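Local coordinates for diphosphomevalonate decarboxylase, putative (Trypanosoma brucei, PDB 2HKE), which probably catalyses the ATP-dependent decarboxylation of (R)-5-diphosphomevalonate to isopentenyl diphosphate, a precursor of isoprenoids and sterols, at residues R47-V52 with P373-I378; L63-T68 with I100-N105; M315-T320 with K347-P352. The protein carries 1 engineered substitution. One frame throughout, in Å; residues are numbered along the deposited sequence.

Interaction 1 of 3, residues R47-V52 with P373-I378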
# COMPACT_ATOMS: atom_id res chain seq x y z
N ARG A 47 6.77 9.55 0.99
CA ARG A 47 7.45 8.49 0.24
C ARG A 47 8.56 7.87 1.09
O ARG A 47 8.95 8.44 2.14
CB ARG A 47 8.01 9.04 -1.08
CG ARG A 47 9.28 9.88 -0.97
CD ARG A 47 9.11 11.19 -0.20
NE ARG A 47 10.39 11.88 0.08
CZ ARG A 47 11.25 11.60 1.08
NH1 ARG A 47 11.05 10.60 1.94
NH2 ARG A 47 12.35 12.32 1.20
N SER A 48 9.08 6.72 0.66
CA SER A 48 10.31 6.19 1.21
C SER A 48 11.44 6.49 0.26
O SER A 48 11.26 6.57 -0.95
CB SER A 48 10.29 4.69 1.49
OG SER A 48 9.19 4.36 2.28
N LYS A 49 12.62 6.62 0.83
CA LYS A 49 13.81 6.93 0.08
C LYS A 49 14.91 6.02 0.59
O LYS A 49 15.06 5.85 1.80
CB LYS A 49 14.15 8.39 0.31
CG LYS A 49 15.44 8.86 -0.33
CD LYS A 49 15.38 10.41 -0.38
CE LYS A 49 16.66 11.05 -0.63
NZ LYS A 49 16.51 12.55 -0.42
N THR A 50 15.65 5.42 -0.36
CA THR A 50 16.86 4.62 -0.06
C THR A 50 18.02 5.05 -0.94
O THR A 50 17.86 5.25 -2.14
CB THR A 50 16.64 3.11 -0.30
OG1 THR A 50 15.65 2.61 0.59
CG2 THR A 50 17.91 2.28 -0.14
N SER A 51 19.18 5.11 -0.32
CA SER A 51 20.46 5.32 -0.98
C SER A 51 21.31 4.09 -0.72
O SER A 51 21.36 3.57 0.40
CB SER A 51 21.15 6.59 -0.46
OG SER A 51 20.53 7.77 -0.99
N VAL A 52 21.99 3.61 -1.74
CA VAL A 52 22.92 2.52 -1.54
C VAL A 52 24.28 2.91 -2.12
O VAL A 52 24.34 3.63 -3.13
CB VAL A 52 22.40 1.18 -2.16
CG1 VAL A 52 21.00 0.83 -1.60
CG2 VAL A 52 22.36 1.25 -3.70
N PRO A 373 22.66 12.31 -7.39
CA PRO A 373 23.65 12.32 -6.33
C PRO A 373 23.44 13.40 -5.28
O PRO A 373 23.88 13.22 -4.14
CB PRO A 373 24.97 12.53 -7.09
CG PRO A 373 24.59 12.85 -8.51
CD PRO A 373 23.29 12.20 -8.72
N SER A 374 22.74 14.47 -5.65
CA SER A 374 22.43 15.58 -4.74
C SER A 374 21.51 15.19 -3.60
O SER A 374 21.63 15.72 -2.48
CB SER A 374 21.80 16.76 -5.51
OG SER A 374 20.38 16.65 -5.64
N GLU A 375 20.61 14.25 -3.90
CA GLU A 375 19.53 13.86 -2.99
C GLU A 375 19.89 12.64 -2.16
O GLU A 375 19.06 12.15 -1.40
CB GLU A 375 18.28 13.54 -3.80
CG GLU A 375 17.91 14.62 -4.78
CD GLU A 375 16.40 14.75 -4.97
OE1 GLU A 375 15.67 14.98 -3.96
OE2 GLU A 375 15.96 14.65 -6.14
N SER A 376 21.12 12.16 -2.29
CA SER A 376 21.55 10.98 -1.60
C SER A 376 21.52 11.15 -0.09
O SER A 376 21.75 12.23 0.42
CB SER A 376 22.95 10.62 -2.05
OG SER A 376 23.41 9.48 -1.36
N LEU A 377 21.23 10.06 0.60
CA LEU A 377 21.26 10.01 2.06
C LEU A 377 22.64 9.62 2.53
O LEU A 377 22.87 9.47 3.74
CB LEU A 377 20.27 8.95 2.57
CG LEU A 377 18.84 9.11 2.08
CD1 LEU A 377 17.93 8.00 2.62
CD2 LEU A 377 18.32 10.47 2.48
N ILE A 378 23.52 9.39 1.57
CA ILE A 378 24.90 8.98 1.81
C ILE A 378 25.76 10.15 1.34
O ILE A 378 25.78 10.47 0.14
CB ILE A 378 25.25 7.67 1.04
CG1 ILE A 378 24.44 6.48 1.58
CG2 ILE A 378 26.73 7.35 1.11
CD1 ILE A 378 24.58 5.21 0.79
O HOH W 1 14.87 13.62 -2.10
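The carboxylate of Glu375 is the flat group at this contact, and a water sits at its OE1 oxygen, donating to Glu375 OE1 over 2.4 Å and accepting from Lys49 NZ over 2.6 Å. The charges themselves stay apart, with Lys49 NZ 4.4 Å from Glu375 OE1, too far for a salt bridge. Lys49 leaves strand 48-55 with CG anti to the backbone N (chi1 175°) and runs out extended. Its methylenes cross Leu377 obliquely, CG beside CD1 and Lys49 CE 3.6 Å from Leu377 CD2. Ser51, on the same face of the strand, holds OG beside its own backbone N (chi1 -75°). There OG receives the N-H of Leu377 in a nearly straight bond (174°, Leu377 N to Ser51 OG 2.9 Å), and it is also hydrogen-bonded to Thr7 OG1. Farther along, Ile378 lays its tip on the strand, CD1 being 3.6 Å from Ser51 O. An ST turn shapes the loop here, Ser376 OG accepting from Ile378 N over 2.9 Å. The C-terminal tail thus packs on one face of the N-terminal sheet, while Thr50 and Val52 point to the other face and meet helix 114-130. Apolar packing, the Leu377 N-H to Ser51 OG bond and a water bridge between opposite charges hold it; the nearby carboxylate would probably favour a protonated Lys49.

Interaction 2 of 3, residues L63-T68 with I100-N105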
# COMPACT_ATOMS: atom_id res chain seq x y z
N LEU A 63 23.13 -1.49 7.12
CA LEU A 63 21.80 -1.00 6.89
C LEU A 63 21.51 0.05 7.94
O LEU A 63 21.69 -0.22 9.11
CB LEU A 63 20.82 -2.15 7.03
CG LEU A 63 19.35 -1.81 6.98
CD1 LEU A 63 19.00 -1.18 5.64
CD2 LEU A 63 18.53 -3.12 7.23
N ARG A 64 21.06 1.22 7.52
CA ARG A 64 20.66 2.29 8.41
C ARG A 64 19.21 2.59 8.10
O ARG A 64 18.85 2.88 6.93
CB ARG A 64 21.53 3.51 8.19
CG ARG A 64 21.46 4.57 9.32
CD ARG A 64 22.47 5.73 9.07
NE ARG A 64 23.85 5.38 9.34
CZ ARG A 64 24.42 5.37 10.55
NH1 ARG A 64 23.72 5.69 11.64
NH2 ARG A 64 25.69 5.04 10.67
N LEU A 65 18.37 2.46 9.11
CA LEU A 65 16.94 2.73 8.99
C LEU A 65 16.60 3.89 9.91
O LEU A 65 16.78 3.79 11.13
CB LEU A 65 16.11 1.53 9.42
CG LEU A 65 16.39 0.17 8.80
CD1 LEU A 65 15.47 -0.86 9.44
CD2 LEU A 65 16.19 0.23 7.29
N ASN A 66 16.08 4.96 9.32
CA ASN A 66 15.62 6.12 10.07
C ASN A 66 16.72 6.71 10.93
O ASN A 66 16.48 7.06 12.09
CB ASN A 66 14.43 5.72 10.95
CG ASN A 66 13.32 5.05 10.17
OD1 ASN A 66 13.05 5.42 9.02
ND2 ASN A 66 12.65 4.07 10.79
N GLY A 67 17.93 6.76 10.37
CA GLY A 67 19.12 7.24 11.06
C GLY A 67 19.83 6.27 12.01
O GLY A 67 20.93 6.58 12.50
N THR A 68 19.21 5.12 12.27
CA THR A 68 19.77 4.13 13.20
C THR A 68 20.34 2.91 12.50
O THR A 68 19.64 2.26 11.73
CB THR A 68 18.69 3.66 14.18
OG1 THR A 68 18.11 4.82 14.80
CG2 THR A 68 19.30 2.74 15.26
N ILE A 100 23.53 0.49 2.90
CA ILE A 100 22.15 0.87 2.59
C ILE A 100 21.66 1.82 3.66
O ILE A 100 21.81 1.52 4.86
CB ILE A 100 21.23 -0.37 2.66
CG1 ILE A 100 21.74 -1.51 1.76
CG2 ILE A 100 19.79 -0.01 2.30
CD1 ILE A 100 21.05 -2.81 2.04
N VAL A 101 21.07 2.92 3.23
CA VAL A 101 20.56 3.95 4.13
C VAL A 101 19.15 4.25 3.68
O VAL A 101 18.94 4.62 2.52
CB VAL A 101 21.44 5.22 4.07
CG1 VAL A 101 20.84 6.35 4.91
CG2 VAL A 101 22.89 4.90 4.49
N SER A 102 18.18 4.02 4.56
CA SER A 102 16.80 4.11 4.19
C SER A 102 16.06 5.04 5.14
O SER A 102 16.32 5.02 6.35
CB SER A 102 16.17 2.73 4.24
OG SER A 102 16.80 1.93 3.28
N GLU A 103 15.16 5.85 4.61
CA GLU A 103 14.25 6.60 5.47
C GLU A 103 12.89 6.81 4.82
O GLU A 103 12.68 6.48 3.64
CB GLU A 103 14.86 7.96 5.80
CG GLU A 103 14.78 8.91 4.65
CD GLU A 103 15.54 10.20 4.86
OE1 GLU A 103 16.52 10.22 5.67
OE2 GLU A 103 15.18 11.18 4.18
N ASN A 104 11.96 7.41 5.56
CA ASN A 104 10.71 7.87 4.96
C ASN A 104 10.22 9.07 5.73
O ASN A 104 10.70 9.32 6.83
CB ASN A 104 9.66 6.74 4.94
CG ASN A 104 8.99 6.53 6.29
OD1 ASN A 104 8.22 7.36 6.73
ND2 ASN A 104 9.30 5.42 6.95
N ASN A 105 9.31 9.82 5.14
CA ASN A 105 8.77 11.04 5.77
C ASN A 105 7.28 10.92 6.10
O ASN A 105 6.59 11.92 6.20
CB ASN A 105 9.03 12.25 4.89
CG ASN A 105 8.26 12.21 3.58
OD1 ASN A 105 7.78 11.14 3.13
ND2 ASN A 105 8.10 13.38 2.96
O HOH W 2 18.67 6.15 7.75
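A parallel pair of strands, 62-65 beside 97-104, extends the mixed sheet of the N-terminal GHMP-type domain, and a tight beta hairpin with a type I' turn carries strand 62-65 on into 68-70. Arg64 straddles Val101 in the usual parallel pattern: its N-H goes to Ile100 O over 2.8 Å, in the carbonyl plane, and its O takes the N-H of Ser102, 2.7 Å from Arg64 O to Ser102 N and nearly along the C=O axis. One step on, Asn66 N donates to Ser102 O over 3.0 Å. That carbonyl also accepts from a water which in turn receives the N-H of Gly67, so two donors grip it and the turn is tied to the neighbouring strand. On the sheet face carrying Leu63, Leu65, Ile100 and Ser102, Leu63 crosses Ile100 obliquely, with Leu63 CD1 3.6 Å from Ile100 CG2, and Leu65 CD2 rests against Ser102 CB. Ser102 OG itself bonds to Thr50 OG1 of the adjoining strand, while helix 114-130 meets Ile100 and Ser102 through Met122. Asn66 and Gly67 both have positive phi, as the two central turn residues require. Across the turn, Arg64 bends at chi3 (-75°) and brings NH1 back to Gly67 O, 3.1 Å away; the oxygen lies in the guanidinium plane, yet NH1 stands 50° out of the carbonyl plane of Gly67.

Interaction 3 of 3, residues M315-T320 with K347-P352. With SO4 (sulfate ion), chain D.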
# COMPACT_ATOMS: atom_id res chain seq x y z
N MET A 315 -16.10 16.11 6.78
CA MET A 315 -15.77 17.15 7.79
C MET A 315 -16.93 17.51 8.70
O MET A 315 -16.72 18.05 9.78
CB MET A 315 -15.28 18.40 7.11
CG MET A 315 -13.92 18.22 6.41
SD MET A 315 -12.58 17.67 7.44
CE MET A 315 -12.58 15.87 7.30
N GLU A 316 -18.14 17.26 8.24
CA GLU A 316 -19.29 17.43 9.08
C GLU A 316 -19.32 16.42 10.21
O GLU A 316 -19.88 16.67 11.25
CB GLU A 316 -20.52 17.36 8.22
CG GLU A 316 -20.59 18.54 7.36
CD GLU A 316 -21.00 19.82 8.10
OE1 GLU A 316 -21.71 19.74 9.13
OE2 GLU A 316 -20.61 20.90 7.60
N HIS A 317 -18.72 15.26 9.99
CA HIS A 317 -18.78 14.15 10.94
C HIS A 317 -17.47 13.96 11.65
O HIS A 317 -17.42 13.50 12.81
CB HIS A 317 -19.16 12.87 10.17
CG HIS A 317 -20.50 12.94 9.50
ND1 HIS A 317 -20.69 13.53 8.28
CD2 HIS A 317 -21.71 12.51 9.90
CE1 HIS A 317 -21.97 13.46 7.95
NE2 HIS A 317 -22.60 12.86 8.93
N PHE A 318 -16.39 14.23 10.94
CA PHE A 318 -15.02 14.15 11.51
C PHE A 318 -14.28 15.46 11.24
O PHE A 318 -13.38 15.51 10.42
CB PHE A 318 -14.26 12.99 10.88
CG PHE A 318 -14.79 11.64 11.22
CD1 PHE A 318 -15.74 11.03 10.43
CD2 PHE A 318 -14.34 10.98 12.35
CE1 PHE A 318 -16.24 9.76 10.77
CE2 PHE A 318 -14.81 9.71 12.69
CZ PHE A 318 -15.76 9.11 11.88
N PRO A 319 -14.66 16.55 11.95
CA PRO A 319 -14.13 17.87 11.64
C PRO A 319 -12.66 17.89 11.89
O PRO A 319 -12.19 17.64 13.01
CB PRO A 319 -14.88 18.80 12.61
CG PRO A 319 -16.04 17.98 13.07
CD PRO A 319 -15.63 16.60 13.06
N THR A 320 -11.92 18.18 10.83
CA THR A 320 -10.48 18.09 10.82
C THR A 320 -9.89 19.40 10.29
O THR A 320 -10.24 19.85 9.19
CB THR A 320 -10.01 16.95 9.92
OG1 THR A 320 -10.66 15.72 10.31
CG2 THR A 320 -8.45 16.83 9.95
N LYS A 347 -25.33 14.91 9.41
CA LYS A 347 -25.93 13.96 10.33
C LYS A 347 -26.38 12.69 9.60
O LYS A 347 -27.54 12.28 9.68
CB LYS A 347 -27.07 14.64 11.12
CG LYS A 347 -26.58 15.75 12.07
CD LYS A 347 -25.87 15.17 13.34
CE LYS A 347 -25.17 16.29 14.22
NZ LYS A 347 -24.25 17.25 13.48
N LEU A 348 -25.44 12.06 8.90
CA LEU A 348 -25.76 10.83 8.18
C LEU A 348 -25.63 9.61 9.08
O LEU A 348 -26.14 8.57 8.77
CB LEU A 348 -24.84 10.68 6.96
CG LEU A 348 -25.00 11.73 5.86
CD1 LEU A 348 -23.95 11.54 4.78
CD2 LEU A 348 -26.40 11.69 5.27
N ILE A 349 -24.78 9.74 10.10
CA ILE A 349 -24.57 8.72 11.13
C ILE A 349 -24.60 9.37 12.49
O ILE A 349 -24.47 10.58 12.60
CB ILE A 349 -23.22 7.95 10.97
CG1 ILE A 349 -22.01 8.87 11.13
CG2 ILE A 349 -23.22 7.19 9.63
CD1 ILE A 349 -20.67 8.14 11.30
N ASP A 350 -24.71 8.53 13.51
CA ASP A 350 -24.57 8.89 14.89
C ASP A 350 -23.21 8.40 15.37
O ASP A 350 -23.01 7.20 15.53
CB ASP A 350 -25.69 8.17 15.70
CG ASP A 350 -25.65 8.48 17.18
OD1 ASP A 350 -24.93 9.43 17.62
OD2 ASP A 350 -26.38 7.75 17.92
N HIS A 351 -22.27 9.33 15.59
CA HIS A 351 -20.94 8.98 16.08
C HIS A 351 -20.33 10.25 16.66
O HIS A 351 -20.55 11.35 16.12
CB HIS A 351 -20.05 8.43 14.95
CG HIS A 351 -18.73 7.90 15.41
ND1 HIS A 351 -18.62 6.68 16.03
CD2 HIS A 351 -17.46 8.38 15.29
CE1 HIS A 351 -17.34 6.44 16.31
NE2 HIS A 351 -16.62 7.45 15.87
N PRO A 352 -19.57 10.13 17.75
CA PRO A 352 -18.89 11.32 18.27
C PRO A 352 -17.98 12.05 17.26
O PRO A 352 -17.18 11.39 16.55
CB PRO A 352 -18.01 10.75 19.39
CG PRO A 352 -18.74 9.56 19.81
CD PRO A 352 -19.28 8.94 18.58
S SO4 D . -25.99 5.11 12.61
O1 SO4 D . -26.64 4.20 13.56
O2 SO4 D . -26.93 6.15 12.24
O3 SO4 D . -24.80 5.66 13.26
O4 SO4 D . -25.60 4.32 11.46
O HOH W 3 -22.85 15.63 11.53
O HOH W 4 -23.38 18.36 10.76
O HOH W 5 -19.79 12.28 13.52
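His317 lies in the weakly bonded last part of helix 307-317 of the C-terminal GHMP-type domain, and its side chain joins this part of the chain to the loop that precedes strand 358-363. From CB, which places CG anti to the carbonyl carbon (chi1 -62°), the imidazole reaches across to the loop with its two nitrogens serving different partners. ND1 bonds back to Met313 O, in the preceding turn of the helix. CD2 meets the aliphatic flank of the loop, 3.9 Å from Ile349 CG1, and CE1 lies beside the backbone at Lys347 and Leu348. At the tip, NE2 accepts the N-H of Leu348 over 3.0 Å, almost straight (170°) and in the ring plane. This pairing, with ND1 facing a carbonyl and NE2 accepting, is consistent with a neutral ring protonated on ND1. Leu348 CB packs against the same nitrogen, and one ring face carries a water toward its rim. That water donates to Glu316 O and accepts from Lys347 NZ, 2.9 Å away, so a backbone carbonyl beside the histidine is linked to the loop. A second water donates to both His317 O and His351 O. Glu316 OE1 and Lys347 NZ are joined through a third, whose bond to the lysine is weak. Beyond the histidine, Phe318 and His351 meet obliquely, their planes at 42°, while His351 NE2 bonds to Asp268 OD1 and Phe318 packs on Met272; both partners belong to helix 267-283, which underlies this corner of the domain. A sulfate, probably from the crystallisation liquor, is bonded by Arg274 NE and by Asp350 N, which donates to its O3 over 2.9 Å.

In the fold
Interactions 1 and 2 are neighbours, their centres about 9 Å apart, because strands 48-55 and 97-104 lie side by side in the mixed N-terminal sheet. Lys49 O and Glu103 N are 2.8 Å apart, a probable hydrogen bond between the two contacts, and Leu377 packs on Val101. Interaction 3 lies in the C-terminal domain, its centre about 41 Å from that of interaction 1 and 38 Å from that of interaction 2. Along the chain interaction 2 closes before interaction 3 opens, and both are nested in the long loop closed by interaction 1. The chain thus builds one domain, then the other, and returns its C-terminal tail to the first.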